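Local coordinates for vinylacetyl-CoA Delta-isomerase (Nitrosopumilus maritimus SCM1, PDB 6VJR), which probably dehydrates 4-hydroxybutyryl-CoA and isomerises vinylacetyl-CoA, binding FAD, a [4Fe-4S] cluster and a ferric ion, at residues R88-G91 / C97-R100; N68-I73 / N84-K89; E44-A49 / N140-G145; V294-L299 / T442-G447. All blocks are in the same frame, centred on the assembly; numbering follows the deposited sequence.

Contact 1: residues R88-G91 / C97-R100; sequences RKLG and CFQR. With SF4 (iron/sulfur cluster), chain E.
Leu90, on helix 77-94, lays its CB on one face of the Phe98 ring, a CH-pi contact with CB 3.5 Å from the ring centroid and only 12° off the ring normal. Its branch continues over the same ring, CD1 lying 3.7 Å from Phe98 CE1, and the two side chains cross at about a right angle. Gly91 comes in obliquely, its backbone N 3.4 Å from Phe98 CE2. On the opposite face lies the inorganic sulfur S1 of the cluster, 3.3 Å above the ring plane and over its centre, so the phenyl is a flat layer between helix and cluster. Phe98 CG sits between the backbone N and the carbonyl carbon (chi1 42°), which places the ring between Leu90 and the cluster.

Metal coordination comes from the neighbouring residue: Cys97 SG binds iron FE3 at 2.3 Å. The loop's polar bonding is local. Gln99 NE2 donates to Cys97 O at 3.0 Å and also reaches Ser38 O, while Gln99 OE1 accepts from Asn192, so both ends of this buried amide are held beside the ligand cysteine. Cys97 and Cys101, with three residues between them, supply two of the cluster's ligands from one short loop; Phe98, inside that loop, forms an aromatic wall of the [4Fe-4S] pocket.

Contact 2: residues N68-I73 / N84-K89; sequences NRFLHI and NKMQRK
Met86 reaches out from helix 77-94 to set its methyl squarely on the ring of Phe70. Met86 CE stands 3.4 Å above the Phe70 ring plane, over the centre, with Phe70 CE2 the nearest ring atom at 3.5 Å, a CH-pi contact 11° off the normal. The sulfur itself comes in obliquely, Met86 SD lying 4.4 Å from the Phe70 ring centroid, so the methyl and not the thioether leads. The shape of the chain explains this: Met86 runs straight from the helix (chi1 178°, CG anti to the backbone N) and bends only at its last torsion, which folds CE down onto the aromatic face.

Arg69 lies alongside. Its aliphatic part runs past Met86 in the opposite direction, Arg69 CB 3.8 Å from Met86 SD, while its guanidinium leaves the contact, NE bonding to Leu55 O and NH1 to Ala54 O. The turn that carries both residues is fixed by Asn68, whose OD1 accepts from Phe70 N at 2.9 Å and closes an Asx turn at the start of the 3-10 segment 69-71. The Phe70 ring also touches Leu90 and Cys101, and its nearest atoms are about 6 Å from the iron-sulfur cluster. The whole is a buried Met-aromatic contact, joining the loop after strand 66-68 to helix 77-94 in the second shell of the cluster site.

Contact 3: residues E44-A49 / N140-G145; sequences ETYDLA and NLVIGG. With FAD (flavin-adenine dinucleotide), chain F.
The hydroxyl of Tyr46 donates a short bond to the backbone carbonyl of Asn140, OH to O 2.7 Å. It joins helix 36-51 of the N-terminal region to the turn that leads from helix 125-139 into strand 143-146, an outermost strand of a four-stranded mixed sheet within the chain. Asn140 is the first residue to leave that helix and has positive phi; its carbonyl O is the atom Tyr46 reaches. The bond is bent at the acceptor, with a C=O...donor angle of 138° and the donor tilted from the carbonyl plane, although Asn140 O itself lies in the plane of the phenol at its edge.

The Asn140 side chain slides past the ring in the opposite direction, ND2 3.5 Å from Tyr46 CE2, with amide and ring planes 59° apart; ND2 finds its bond at Ile2 O. Val142 packs at the ring edge on the CE1 side, its CG2 3.3 Å from Tyr46 OH and 3.8 Å from Tyr46 CE1. Arg100 makes a cation-pi contact with the phenol, and the ring of Tyr8 meets it too. Further along, the strand reaches the flavin, where Gly145 O accepts a nearly straight bond from FAD N3, 3.0 Å long with an N-H...O angle of 165°.

Contact 4: residues V294-L299 / T442-G447; sequences VCKTGL and TESMHG. With FE (Fe (III) ion), chain I; SF4 (iron/sulfur cluster), chain E; FAD (flavin-adenine dinucleotide), chain F.
Lys296 and Glu443 cross at about a right angle between helices 295-314 and 437-446, in the helical C-terminal region that belongs to the acyl-CoA dehydrogenase clan. Here the contact is tight, for both side chains end beside the metal centres. Glu443 OE2 binds the ferric ion at 1.9 Å, alongside His289 and Tyr293. Its other oxygen, OE1, faces Lys296 NZ in a salt bridge modelled at 2.9 Å, a length that is somewhat doubtful because OE1 is placed very near the cluster. With CG anti to the backbone N (chi1 -158°), Glu443 CG lies 3.4 Å from C7 of the flavin; the bend at chi2 (-97°) then turns the carboxylate toward lysine and iron. Lys296 NZ also donates to Gly439 O and stands 3.1 Å from cluster sulfur S4. One residue earlier, Cys295 SG binds FE2 of the iron-sulfur cluster at 2.2 Å, so two successive residues meet the cluster.

The rest is looser. Ser444 adds only a grazing contact, its OG 3.5 Å from Lys296 CD, and spends its hydroxyl on Tyr440 O. His446 NE2 bonds to Gln381 O of a neighbouring subunit. The helix ends at His446, Gly447 leaving the helical backbone angles with its N still bonded to Glu443 O. Close by, the backbone O of His446 lies 3.3 Å from C4' of the FAD ribityl chain.

How the contacts relate
The first three contacts sit close together in the N-terminal part, their centres 9 to 10 Å apart, and contact 4 lies in the C-terminal part, 10 Å from contact 1 and 19 Å from contact 3. Contacts 1 and 2 share Arg88 and Lys89 on helix 77-94, and the two segments of contact 3, 44-49 and 140-145, enclose both along the chain; contact 4 follows later. Arg100 ties contact 1 to contact 3 through Thr45 OG1. Contacts 1 and 4 bring cysteines from both parts to one iron-sulfur cluster, while contacts 3 and 4 meet opposite ends of the flavin, Gly145 at N3 and Glu443 at C7, so the cofactors bridge the two parts.

Contact 1: residues R88-G91 / C97-R100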
# COMPACT_ATOMS: atom_id res chain seq x y z
N ARG A 88 -23.63 -11.19 5.15
CA ARG A 88 -23.42 -9.75 5.28
C ARG A 88 -24.52 -9.16 6.17
O ARG A 88 -24.29 -8.31 7.03
CB ARG A 88 -23.33 -9.04 3.93
CG ARG A 88 -23.00 -7.56 4.09
CD ARG A 88 -22.78 -6.91 2.77
NE ARG A 88 -22.34 -5.52 2.97
CZ ARG A 88 -21.80 -4.79 2.03
NH1 ARG A 88 -21.70 -5.25 0.79
NH2 ARG A 88 -21.33 -3.61 2.30
N LYS A 89 -25.75 -9.62 5.98
CA LYS A 89 -26.84 -9.14 6.82
C LYS A 89 -26.60 -9.45 8.31
O LYS A 89 -26.84 -8.60 9.16
CB LYS A 89 -28.17 -9.74 6.34
CG LYS A 89 -29.37 -9.39 7.14
CD LYS A 89 -29.61 -7.93 7.21
CE LYS A 89 -30.01 -7.33 5.98
NZ LYS A 89 -30.98 -6.29 6.36
N LEU A 90 -26.20 -10.67 8.65
CA LEU A 90 -25.94 -11.04 10.05
C LEU A 90 -24.76 -10.24 10.61
O LEU A 90 -24.79 -9.83 11.77
CB LEU A 90 -25.76 -12.55 10.15
CG LEU A 90 -27.01 -13.41 9.95
CD1 LEU A 90 -26.61 -14.85 9.71
CD2 LEU A 90 -27.83 -13.22 11.19
N GLY A 91 -23.74 -10.01 9.78
CA GLY A 91 -22.65 -9.14 10.20
C GLY A 91 -23.14 -7.73 10.58
O GLY A 91 -22.71 -7.13 11.58
N CYS A 97 -18.73 -12.29 15.14
CA CYS A 97 -18.80 -13.63 14.57
C CYS A 97 -20.02 -14.38 15.11
O CYS A 97 -20.08 -14.67 16.29
CB CYS A 97 -17.52 -14.40 14.87
SG CYS A 97 -17.66 -16.13 14.34
N PHE A 98 -20.95 -14.75 14.22
CA PHE A 98 -22.19 -15.40 14.61
C PHE A 98 -22.05 -16.93 14.43
O PHE A 98 -23.03 -17.65 14.47
CB PHE A 98 -23.40 -14.76 13.88
CG PHE A 98 -23.12 -14.47 12.41
CD1 PHE A 98 -23.23 -15.48 11.47
CD2 PHE A 98 -22.58 -13.23 12.01
CE1 PHE A 98 -22.96 -15.21 10.12
CE2 PHE A 98 -22.30 -13.00 10.67
CZ PHE A 98 -22.49 -13.98 9.73
N GLN A 99 -20.85 -17.39 14.07
CA GLN A 99 -20.37 -18.74 14.36
C GLN A 99 -20.85 -19.86 13.43
O GLN A 99 -20.14 -20.86 13.31
CB GLN A 99 -20.69 -19.10 15.80
CG GLN A 99 -19.95 -18.22 16.79
CD GLN A 99 -20.71 -17.95 18.07
OE1 GLN A 99 -20.92 -18.86 18.89
NE2 GLN A 99 -21.10 -16.69 18.26
N ARG A 100 -22.04 -19.77 12.84
CA ARG A 100 -22.67 -20.96 12.26
C ARG A 100 -22.19 -21.25 10.80
O ARG A 100 -22.55 -22.28 10.20
CB ARG A 100 -24.16 -20.62 12.34
CG ARG A 100 -25.09 -21.79 12.60
CD ARG A 100 -26.49 -21.39 13.00
NE ARG A 100 -27.36 -22.53 12.69
CZ ARG A 100 -28.65 -22.51 12.76
NH1 ARG A 100 -29.27 -21.40 13.06
NH2 ARG A 100 -29.33 -23.63 12.50
FE1 SF4 E . -16.34 -17.15 10.05
FE2 SF4 E . -17.47 -14.65 9.95
FE3 SF4 E . -17.81 -16.12 12.07
FE4 SF4 E . -19.17 -16.70 9.83
S1 SF4 E . -19.46 -14.91 11.14
S2 SF4 E . -18.03 -18.22 11.20
S3 SF4 E . -17.52 -16.23 8.25
S4 SF4 E . -15.79 -15.40 11.30

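Contact 2: residues N68-I73 / N84-K89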
# COMPACT_ATOMS: atom_id res chain seq x y z
N ASN A 68 -33.22 -23.84 7.97
CA ASN A 68 -32.31 -22.72 8.14
C ASN A 68 -31.22 -22.81 7.06
O ASN A 68 -30.67 -23.87 6.82
CB ASN A 68 -31.74 -22.70 9.55
CG ASN A 68 -31.00 -21.42 9.84
OD1 ASN A 68 -29.88 -21.22 9.36
ND2 ASN A 68 -31.60 -20.55 10.63
N ARG A 69 -30.90 -21.67 6.43
CA ARG A 69 -29.91 -21.66 5.35
C ARG A 69 -28.54 -22.15 5.80
O ARG A 69 -27.82 -22.72 5.01
CB ARG A 69 -29.84 -20.31 4.63
CG ARG A 69 -28.89 -20.29 3.44
CD ARG A 69 -29.04 -19.02 2.67
NE ARG A 69 -30.38 -18.69 2.19
CZ ARG A 69 -31.02 -19.27 1.19
NH1 ARG A 69 -32.20 -18.80 0.84
NH2 ARG A 69 -30.49 -20.27 0.50
N PHE A 70 -28.21 -22.04 7.08
CA PHE A 70 -26.96 -22.61 7.58
C PHE A 70 -26.91 -24.13 7.52
O PHE A 70 -25.83 -24.71 7.58
CB PHE A 70 -26.65 -22.15 9.01
CG PHE A 70 -26.20 -20.71 9.08
CD1 PHE A 70 -24.92 -20.36 8.65
CD2 PHE A 70 -27.03 -19.71 9.54
CE1 PHE A 70 -24.48 -19.05 8.75
CE2 PHE A 70 -26.59 -18.40 9.62
CZ PHE A 70 -25.31 -18.07 9.26
N LEU A 71 -28.06 -24.80 7.34
CA LEU A 71 -28.10 -26.26 7.28
C LEU A 71 -28.35 -26.77 5.86
O LEU A 71 -28.57 -27.97 5.64
CB LEU A 71 -29.22 -26.74 8.21
CG LEU A 71 -29.01 -26.51 9.71
CD1 LEU A 71 -30.29 -26.73 10.50
CD2 LEU A 71 -27.90 -27.42 10.17
N HIS A 72 -28.41 -25.83 4.91
CA HIS A 72 -28.77 -26.14 3.54
C HIS A 72 -27.56 -26.50 2.69
O HIS A 72 -26.56 -25.79 2.69
CB HIS A 72 -29.54 -24.98 2.93
CG HIS A 72 -29.96 -25.21 1.53
ND1 HIS A 72 -30.86 -26.18 1.16
CD2 HIS A 72 -29.76 -24.47 0.43
CE1 HIS A 72 -31.10 -26.07 -0.15
NE2 HIS A 72 -30.47 -25.00 -0.60
N ILE A 73 -27.69 -27.60 1.94
CA ILE A 73 -26.69 -28.06 0.99
C ILE A 73 -27.04 -27.37 -0.35
O ILE A 73 -28.11 -27.56 -0.92
CB ILE A 73 -26.66 -29.58 0.85
CG1 ILE A 73 -26.42 -30.33 2.19
CG2 ILE A 73 -25.67 -29.97 -0.22
CD1 ILE A 73 -25.12 -30.07 2.88
N ASN A 84 -23.96 -15.71 1.05
CA ASN A 84 -23.22 -14.45 1.20
C ASN A 84 -24.12 -13.27 1.59
O ASN A 84 -23.79 -12.48 2.45
CB ASN A 84 -22.44 -14.11 -0.07
CG ASN A 84 -21.24 -14.97 -0.39
OD1 ASN A 84 -20.83 -15.01 -1.55
ND2 ASN A 84 -20.62 -15.61 0.60
N LYS A 85 -25.31 -13.18 0.99
CA LYS A 85 -26.26 -12.12 1.33
C LYS A 85 -26.65 -12.22 2.82
O LYS A 85 -26.67 -11.22 3.54
CB LYS A 85 -27.46 -12.21 0.42
CG LYS A 85 -27.18 -11.91 -1.03
CD LYS A 85 -28.39 -11.97 -1.91
CE LYS A 85 -28.14 -11.36 -3.23
NZ LYS A 85 -29.28 -11.53 -4.10
N MET A 86 -26.96 -13.44 3.28
CA MET A 86 -27.27 -13.73 4.67
C MET A 86 -26.11 -13.34 5.59
O MET A 86 -26.32 -12.75 6.65
CB MET A 86 -27.74 -15.19 4.81
CG MET A 86 -28.04 -15.54 6.27
SD MET A 86 -28.53 -17.26 6.47
CE MET A 86 -27.02 -18.15 6.15
N GLN A 87 -24.91 -13.80 5.23
CA GLN A 87 -23.69 -13.49 5.99
C GLN A 87 -23.50 -11.98 6.22
O GLN A 87 -23.21 -11.54 7.34
CB GLN A 87 -22.50 -14.13 5.33
CG GLN A 87 -22.45 -15.64 5.50
CD GLN A 87 -21.57 -16.34 4.48
OE1 GLN A 87 -21.22 -15.77 3.44
NE2 GLN A 87 -21.20 -17.58 4.79
N ARG A 88 -23.63 -11.19 5.15
CA ARG A 88 -23.42 -9.75 5.28
C ARG A 88 -24.52 -9.16 6.17
O ARG A 88 -24.29 -8.31 7.03
CB ARG A 88 -23.33 -9.04 3.93
CG ARG A 88 -23.00 -7.56 4.09
CD ARG A 88 -22.78 -6.91 2.77
NE ARG A 88 -22.34 -5.52 2.97
CZ ARG A 88 -21.80 -4.79 2.03
NH1 ARG A 88 -21.70 -5.25 0.79
NH2 ARG A 88 -21.33 -3.61 2.30
N LYS A 89 -25.75 -9.62 5.98
CA LYS A 89 -26.84 -9.14 6.82
C LYS A 89 -26.60 -9.45 8.31
O LYS A 89 -26.84 -8.60 9.16
CB LYS A 89 -28.17 -9.74 6.34
CG LYS A 89 -29.37 -9.39 7.14
CD LYS A 89 -29.61 -7.93 7.21
CE LYS A 89 -30.01 -7.33 5.98
NZ LYS A 89 -30.98 -6.29 6.36

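Contact 3: residues E44-A49 / N140-G145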
# COMPACT_ATOMS: atom_id res chain seq x y z
N GLU A 44 -29.54 -14.97 17.01
CA GLU A 44 -29.95 -14.08 15.92
C GLU A 44 -30.00 -14.79 14.56
O GLU A 44 -30.78 -14.39 13.69
CB GLU A 44 -29.10 -12.80 15.89
CG GLU A 44 -29.28 -12.00 14.61
CD GLU A 44 -30.63 -11.36 14.32
OE1 GLU A 44 -31.56 -11.42 15.16
OE2 GLU A 44 -30.77 -10.83 13.18
N THR A 45 -29.25 -15.88 14.38
CA THR A 45 -29.33 -16.64 13.14
C THR A 45 -30.69 -17.34 13.04
O THR A 45 -31.14 -17.57 11.93
CB THR A 45 -28.23 -17.68 13.03
OG1 THR A 45 -28.32 -18.80 13.90
CG2 THR A 45 -26.84 -17.06 13.15
N TYR A 46 -31.29 -17.71 14.17
CA TYR A 46 -32.63 -18.26 14.16
C TYR A 46 -33.65 -17.15 13.96
O TYR A 46 -34.60 -17.34 13.23
CB TYR A 46 -32.88 -19.06 15.45
CG TYR A 46 -32.13 -20.37 15.63
CD1 TYR A 46 -30.88 -20.44 16.22
CD2 TYR A 46 -32.70 -21.54 15.20
CE1 TYR A 46 -30.23 -21.66 16.39
CE2 TYR A 46 -32.10 -22.77 15.40
CZ TYR A 46 -30.85 -22.84 15.99
OH TYR A 46 -30.30 -24.07 16.16
N ASP A 47 -33.49 -16.04 14.68
CA ASP A 47 -34.45 -14.95 14.60
C ASP A 47 -34.52 -14.37 13.18
O ASP A 47 -35.57 -14.00 12.69
CB ASP A 47 -34.20 -13.93 15.71
CG ASP A 47 -34.48 -14.44 17.13
OD1 ASP A 47 -35.36 -15.37 17.30
OD2 ASP A 47 -33.87 -13.88 18.07
N LEU A 48 -33.37 -14.22 12.52
CA LEU A 48 -33.37 -13.71 11.16
C LEU A 48 -34.18 -14.61 10.22
O LEU A 48 -34.91 -14.11 9.37
CB LEU A 48 -31.95 -13.50 10.67
CG LEU A 48 -31.83 -13.03 9.22
CD1 LEU A 48 -32.44 -11.64 9.18
CD2 LEU A 48 -30.42 -13.03 8.68
N ALA A 49 -34.08 -15.93 10.39
CA ALA A 49 -34.85 -16.85 9.56
C ALA A 49 -36.36 -16.67 9.75
O ALA A 49 -37.11 -16.93 8.82
CB ALA A 49 -34.40 -18.27 9.83
N ASN A 140 -33.18 -28.61 13.38
CA ASN A 140 -32.76 -27.21 13.26
C ASN A 140 -31.63 -26.87 14.22
O ASN A 140 -31.77 -25.97 15.04
CB ASN A 140 -33.92 -26.23 13.37
CG ASN A 140 -33.59 -24.88 12.78
OD1 ASN A 140 -32.56 -24.69 12.13
ND2 ASN A 140 -34.44 -23.91 13.03
N LEU A 141 -30.51 -27.61 14.11
CA LEU A 141 -29.41 -27.59 15.07
C LEU A 141 -28.24 -26.72 14.59
O LEU A 141 -28.15 -26.35 13.42
CB LEU A 141 -28.93 -29.03 15.33
CG LEU A 141 -30.05 -29.96 15.81
CD1 LEU A 141 -29.51 -31.35 16.15
CD2 LEU A 141 -30.81 -29.37 16.99
N VAL A 142 -27.36 -26.41 15.53
CA VAL A 142 -26.11 -25.68 15.29
C VAL A 142 -24.97 -26.69 15.22
O VAL A 142 -24.80 -27.52 16.13
CB VAL A 142 -25.90 -24.64 16.40
CG1 VAL A 142 -24.53 -23.96 16.30
CG2 VAL A 142 -27.02 -23.60 16.43
N ILE A 143 -24.20 -26.59 14.12
CA ILE A 143 -23.14 -27.55 13.81
C ILE A 143 -21.81 -26.81 13.80
O ILE A 143 -21.65 -25.85 13.06
CB ILE A 143 -23.38 -28.19 12.44
CG1 ILE A 143 -24.83 -28.69 12.23
CG2 ILE A 143 -22.33 -29.28 12.19
CD1 ILE A 143 -25.31 -29.70 13.23
N GLY A 144 -20.87 -27.26 14.62
CA GLY A 144 -19.49 -26.81 14.59
C GLY A 144 -18.67 -27.55 13.51
O GLY A 144 -18.88 -28.72 13.26
N GLY A 145 -17.62 -26.88 13.02
CA GLY A 145 -16.73 -27.46 12.04
C GLY A 145 -15.35 -27.48 12.63
O GLY A 145 -14.72 -26.43 12.70
PA FAD F . 0.19 -21.54 12.29
O1A FAD F . -0.00 -22.63 11.32
O2A FAD F . 1.01 -21.82 13.48
O5B FAD F . 0.63 -20.26 11.44
C5B FAD F . 1.59 -19.30 11.94
C4B FAD F . 2.45 -18.85 10.80
O4B FAD F . 3.34 -19.92 10.41
C3B FAD F . 1.73 -18.40 9.52
O3B FAD F . 2.42 -17.30 8.91
C2B FAD F . 1.82 -19.63 8.63
O2B FAD F . 1.70 -19.41 7.23
C1B FAD F . 3.20 -20.17 9.01
N9A FAD F . 3.34 -21.61 8.82
C8A FAD F . 2.73 -22.65 9.49
N7A FAD F . 3.10 -23.84 9.10
C5A FAD F . 3.99 -23.58 8.08
C6A FAD F . 4.74 -24.44 7.24
N6A FAD F . 4.72 -25.77 7.36
N1A FAD F . 5.49 -23.87 6.27
C2A FAD F . 5.53 -22.52 6.20
N3A FAD F . 4.90 -21.62 6.95
C4A FAD F . 4.13 -22.21 7.88
N1 FAD F . -10.40 -23.67 12.80
C2 FAD F . -11.38 -24.64 12.85
O2 FAD F . -11.18 -25.81 12.51
N3 FAD F . -12.65 -24.27 13.23
C4 FAD F . -13.06 -23.02 13.61
O4 FAD F . -14.18 -22.81 14.04
C4X FAD F . -11.98 -22.04 13.65
N5 FAD F . -12.27 -20.79 14.04
C5X FAD F . -11.22 -19.94 14.28
C6 FAD F . -11.43 -18.71 14.91
C7 FAD F . -10.39 -17.85 15.21
C7M FAD F . -10.65 -16.58 15.98
C8 FAD F . -9.09 -18.15 14.74
C8M FAD F . -7.96 -17.18 14.95
C9 FAD F . -8.87 -19.31 14.04
C9A FAD F . -9.92 -20.24 13.83
N10 FAD F . -9.70 -21.48 13.24
C10 FAD F . -10.69 -22.46 13.21
C1' FAD F . -8.29 -21.86 13.05
C2' FAD F . -7.57 -21.36 11.82
O2' FAD F . -7.97 -22.18 10.72
C3' FAD F . -6.05 -21.43 12.03
O3' FAD F . -5.74 -20.43 12.98
C4' FAD F . -5.21 -21.33 10.75
O4' FAD F . -5.35 -22.52 9.95
C5' FAD F . -3.73 -21.12 11.04
O5' FAD F . -3.25 -22.18 11.84
P FAD F . -2.52 -21.90 13.19
O1P FAD F . -3.32 -21.07 14.09
O2P FAD F . -2.02 -23.20 13.67
O3P FAD F . -1.24 -21.00 12.84

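Contact 4: residues V294-L299 / T442-G447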
# COMPACT_ATOMS: atom_id res chain seq x y z
N VAL A 294 -17.32 -12.77 3.37
CA VAL A 294 -18.31 -11.72 3.15
C VAL A 294 -18.95 -11.25 4.47
O VAL A 294 -19.37 -10.10 4.60
CB VAL A 294 -19.34 -12.21 2.15
CG1 VAL A 294 -20.61 -11.36 2.14
CG2 VAL A 294 -18.72 -12.28 0.78
N CYS A 295 -18.97 -12.13 5.47
CA CYS A 295 -19.49 -11.75 6.79
C CYS A 295 -18.76 -10.50 7.31
O CYS A 295 -19.37 -9.60 7.90
CB CYS A 295 -19.42 -12.90 7.79
SG CYS A 295 -17.73 -13.39 8.21
N LYS A 296 -17.46 -10.38 7.02
CA LYS A 296 -16.66 -9.30 7.55
C LYS A 296 -17.02 -7.96 6.89
O LYS A 296 -16.70 -6.89 7.42
CB LYS A 296 -15.18 -9.55 7.26
CG LYS A 296 -14.62 -10.81 7.89
CD LYS A 296 -14.74 -10.96 9.39
CE LYS A 296 -14.28 -12.35 9.79
NZ LYS A 296 -14.43 -12.60 11.20
N THR A 297 -17.72 -8.02 5.76
CA THR A 297 -18.19 -6.81 5.13
C THR A 297 -19.37 -6.20 5.88
O THR A 297 -19.58 -4.97 5.81
CB THR A 297 -18.48 -6.96 3.65
OG1 THR A 297 -19.63 -7.75 3.38
CG2 THR A 297 -17.29 -7.51 2.89
N GLY A 298 -20.19 -7.04 6.54
CA GLY A 298 -21.20 -6.51 7.43
C GLY A 298 -20.60 -5.83 8.68
O GLY A 298 -21.08 -4.78 9.13
N LEU A 299 -19.54 -6.41 9.22
CA LEU A 299 -18.81 -5.77 10.30
C LEU A 299 -18.17 -4.46 9.82
O LEU A 299 -18.21 -3.45 10.52
CB LEU A 299 -17.73 -6.71 10.82
CG LEU A 299 -18.17 -7.70 11.89
CD1 LEU A 299 -19.30 -8.60 11.39
CD2 LEU A 299 -17.01 -8.48 12.39
N THR A 442 -7.96 -10.62 13.70
CA THR A 442 -7.14 -11.81 13.70
C THR A 442 -7.81 -13.02 13.03
O THR A 442 -7.12 -13.82 12.38
CB THR A 442 -6.68 -12.09 15.14
OG1 THR A 442 -6.20 -10.88 15.74
CG2 THR A 442 -5.52 -13.07 15.12
N GLU A 443 -9.14 -13.18 13.14
CA GLU A 443 -9.78 -14.27 12.43
C GLU A 443 -9.82 -13.97 10.93
O GLU A 443 -9.70 -14.87 10.12
CB GLU A 443 -11.18 -14.54 12.97
CG GLU A 443 -11.58 -15.97 12.61
CD GLU A 443 -12.42 -16.14 11.40
OE1 GLU A 443 -13.02 -15.10 10.99
OE2 GLU A 443 -12.54 -17.30 10.94
N SER A 444 -9.92 -12.69 10.54
CA SER A 444 -9.74 -12.33 9.13
C SER A 444 -8.38 -12.81 8.63
O SER A 444 -8.22 -13.28 7.50
CB SER A 444 -9.96 -10.83 8.90
OG SER A 444 -11.33 -10.51 9.10
N MET A 445 -7.35 -12.65 9.45
CA MET A 445 -6.01 -13.10 9.12
C MET A 445 -5.90 -14.62 8.97
O MET A 445 -5.32 -15.09 7.98
CB MET A 445 -5.04 -12.61 10.20
CG MET A 445 -3.56 -13.04 10.06
SD MET A 445 -2.81 -12.50 8.54
CE MET A 445 -2.60 -10.75 8.86
N HIS A 446 -6.42 -15.39 9.94
CA HIS A 446 -6.11 -16.83 10.03
C HIS A 446 -7.26 -17.78 9.68
O HIS A 446 -7.03 -18.96 9.44
CB HIS A 446 -5.58 -17.19 11.42
CG HIS A 446 -4.20 -16.65 11.63
ND1 HIS A 446 -3.15 -17.05 10.84
CD2 HIS A 446 -3.73 -15.70 12.43
CE1 HIS A 446 -2.06 -16.40 11.21
NE2 HIS A 446 -2.38 -15.56 12.20
N GLY A 447 -8.46 -17.30 9.72
CA GLY A 447 -9.60 -18.17 9.46
C GLY A 447 -9.56 -18.82 8.07
O GLY A 447 -9.26 -18.18 7.07
FE FE I . -13.58 -18.33 9.65
FE1 SF4 E . -16.34 -17.15 10.05
FE2 SF4 E . -17.47 -14.65 9.95
FE3 SF4 E . -17.81 -16.12 12.07
FE4 SF4 E . -19.17 -16.70 9.83
S1 SF4 E . -19.46 -14.91 11.14
S2 SF4 E . -18.03 -18.22 11.20
S3 SF4 E . -17.52 -16.23 8.25
S4 SF4 E . -15.79 -15.40 11.30
PA FAD F . 0.19 -21.54 12.29
O1A FAD F . -0.00 -22.63 11.32
O2A FAD F . 1.01 -21.82 13.48
O5B FAD F . 0.63 -20.26 11.44
C5B FAD F . 1.59 -19.30 11.94
C4B FAD F . 2.45 -18.85 10.80
O4B FAD F . 3.34 -19.92 10.41
C3B FAD F . 1.73 -18.40 9.52
O3B FAD F . 2.42 -17.30 8.91
C2B FAD F . 1.82 -19.63 8.63
O2B FAD F . 1.70 -19.41 7.23
C1B FAD F . 3.20 -20.17 9.01
N9A FAD F . 3.34 -21.61 8.82
C8A FAD F . 2.73 -22.65 9.49
N7A FAD F . 3.10 -23.84 9.10
C5A FAD F . 3.99 -23.58 8.08
C6A FAD F . 4.74 -24.44 7.24
N6A FAD F . 4.72 -25.77 7.36
N1A FAD F . 5.49 -23.87 6.27
C2A FAD F . 5.53 -22.52 6.20
N3A FAD F . 4.90 -21.62 6.95
C4A FAD F . 4.13 -22.21 7.88
N1 FAD F . -10.40 -23.67 12.80
C2 FAD F . -11.38 -24.64 12.85
O2 FAD F . -11.18 -25.81 12.51
N3 FAD F . -12.65 -24.27 13.23
C4 FAD F . -13.06 -23.02 13.61
O4 FAD F . -14.18 -22.81 14.04
C4X FAD F . -11.98 -22.04 13.65
N5 FAD F . -12.27 -20.79 14.04
C5X FAD F . -11.22 -19.94 14.28
C6 FAD F . -11.43 -18.71 14.91
C7 FAD F . -10.39 -17.85 15.21
C7M FAD F . -10.65 -16.58 15.98
C8 FAD F . -9.09 -18.15 14.74
C8M FAD F . -7.96 -17.18 14.95
C9 FAD F . -8.87 -19.31 14.04
C9A FAD F . -9.92 -20.24 13.83
N10 FAD F . -9.70 -21.48 13.24
C10 FAD F . -10.69 -22.46 13.21
C1' FAD F . -8.29 -21.86 13.05
C2' FAD F . -7.57 -21.36 11.82
O2' FAD F . -7.97 -22.18 10.72
C3' FAD F . -6.05 -21.43 12.03
O3' FAD F . -5.74 -20.43 12.98
C4' FAD F . -5.21 -21.33 10.75
O4' FAD F . -5.35 -22.52 9.95
C5' FAD F . -3.73 -21.12 11.04
O5' FAD F . -3.25 -22.18 11.84
P FAD F . -2.52 -21.90 13.19
O1P FAD F . -3.32 -21.07 14.09
O2P FAD F . -2.02 -23.20 13.67
O3P FAD F . -1.24 -21.00 12.84